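Local coordinates for phosphate-binding protein pstS 2 (PDB 4H1X) that probably captures phosphate outside the cell membrane as the solute-binding lipoprotein of the PstSACB ABC transporter, which imports it, at residues Gln132-Thr135 / Ile140-Lys143. Numbering follows the deposited sequence. Where two conformers were deposited one is given.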
loop_
_atom_site.group_PDB
_atom_site.type_symbol
_atom_site.label_atom_id
_atom_site.label_comp_id
_atom_site.label_asym_id
_atom_site.label_seq_id
_atom_site.Cartn_x
_atom_site.Cartn_y
_atom_site.Cartn_z
ATOM N N GLN A 132 -10.244 1.589 -13.837
ATOM C CA GLN A 132 -11.200 2.509 -13.204
ATOM C C GLN A 132 -11.527 2.074 -11.749
ATOM O O GLN A 132 -11.716 2.927 -10.878
ATOM C CB GLN A 132 -12.480 2.655 -14.043
ATOM C CG GLN A 132 -13.284 3.912 -13.690
ATOM C CD GLN A 132 -12.511 5.195 -13.910
ATOM O OE1 GLN A 132 -11.961 5.456 -14.990
ATOM N NE2 GLN A 132 -12.417 6.010 -12.871
ATOM N N VAL A 133 -11.541 0.765 -11.472
ATOM C CA VAL A 133 -11.771 0.277 -10.105
ATOM C C VAL A 133 -10.615 0.770 -9.213
ATOM O O VAL A 133 -10.851 1.251 -8.108
ATOM C CB VAL A 133 -11.933 -1.267 -10.043
ATOM C CG1 VAL A 133 -11.960 -1.757 -8.591
ATOM C CG2 VAL A 133 -13.199 -1.716 -10.775
ATOM N N VAL A 134 -9.369 0.657 -9.714
ATOM C CA VAL A 134 -8.201 1.074 -8.960
ATOM C C VAL A 134 -8.274 2.578 -8.616
ATOM O O VAL A 134 -8.141 2.918 -7.432
ATOM C CB VAL A 134 -6.919 0.712 -9.749
ATOM C CG1 VAL A 134 -5.676 1.328 -9.119
ATOM C CG2 VAL A 134 -6.768 -0.827 -9.827
ATOM N N THR A 135 -8.474 3.453 -9.643
ATOM C CA THR A 135 -8.498 4.899 -9.407
ATOM C C THR A 135 -9.735 5.324 -8.594
ATOM O O THR A 135 -9.610 6.248 -7.784
ATOM C CB THR A 135 -8.379 5.691 -10.708
ATOM O OG1 THR A 135 -9.445 5.321 -11.570
ATOM C CG2 THR A 135 -7.018 5.495 -11.400
ATOM N N ILE A 140 -3.196 4.848 -7.104
ATOM C CA ILE A 140 -2.634 5.415 -8.327
ATOM C C ILE A 140 -2.392 4.304 -9.373
ATOM O O ILE A 140 -1.847 3.247 -9.048
ATOM C CB ILE A 140 -1.362 6.207 -7.972
ATOM C CG1 ILE A 140 -1.766 7.471 -7.165
ATOM C CG2 ILE A 140 -0.557 6.568 -9.226
ATOM C CD1 ILE A 140 -0.734 8.003 -6.210
ATOM N N GLU A 141 -2.840 4.559 -10.618
ATOM C CA GLU A 141 -2.712 3.647 -11.755
ATOM C C GLU A 141 -1.366 3.902 -12.463
ATOM O O GLU A 141 -1.180 4.952 -13.078
ATOM C CB GLU A 141 -3.933 3.825 -12.696
ATOM C CG GLU A 141 -3.959 2.924 -13.920
ATOM C CD GLU A 141 -3.793 1.452 -13.601
ATOM O OE1 GLU A 141 -4.761 0.826 -13.107
ATOM O OE2 GLU A 141 -2.671 0.937 -13.806
ATOM N N ALA A 142 -0.436 2.932 -12.365
ATOM C CA ALA A 142 0.908 2.999 -12.975
ATOM C C ALA A 142 0.877 2.811 -14.499
ATOM O O ALA A 142 1.717 3.379 -15.206
ATOM C CB ALA A 142 1.815 1.945 -12.354
ATOM N N LYS A 143 -0.067 1.996 -15.000
ATOM C CA LYS A 143 -0.172 1.716 -16.430
ATOM C C LYS A 143 -0.772 2.895 -17.185
ATOM O O LYS A 143 -1.712 3.546 -16.710
ATOM C CB LYS A 143 -0.985 0.437 -16.695
ATOM C CG LYS A 143 -0.415 -0.822 -16.036
ATOM C CD LYS A 143 0.784 -1.411 -16.789
ATOM C CE LYS A 143 1.781 -2.069 -15.862
ATOM N NZ LYS A 143 2.820 -2.822 -16.611
#
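The carboxylate of Glu141, whose OE1 lies against Val134 on the helix 128-136, is held from its other oxygen by the backbone of its own loop: Glu141 OE2 accepts from Lys143 N at 3.1 Å through its anti lone pair, the one directed away from OE1. At 153° the bond is moderately straight, and it spans a short turn through Ala142. CG of Glu141 stands anti to its backbone nitrogen (chi1 -179°), and a bend at chi2 of 53° then folds the carboxylate back to this amide. OE1 is thereby left beside the valine, 4.0 Å from Val134 CB and scarcely farther from both methyls, with the two side chains crossing at about a right angle. The aliphatic part of the glutamate meets the helix separately: in one of the two conformers of Thr135, CG2 of that residue lies 3.7 Å from Glu141 CB. Beyond the contact, Val134 also touches Phe139, while Ile140 packs on the helix 92-96 and hydrogen-bonds through its backbone to Leu229 on strand 223-236. The loop after helix 128-136 is thus tied to the sheet as it folds back beside the helix end. Across this small interface the helix offers aliphatic carbons, chiefly those of Val134, to the glutamate, so the contact is van der Waals in kind, and the amide of Lys143 probably helps fix the carboxylate's orientation.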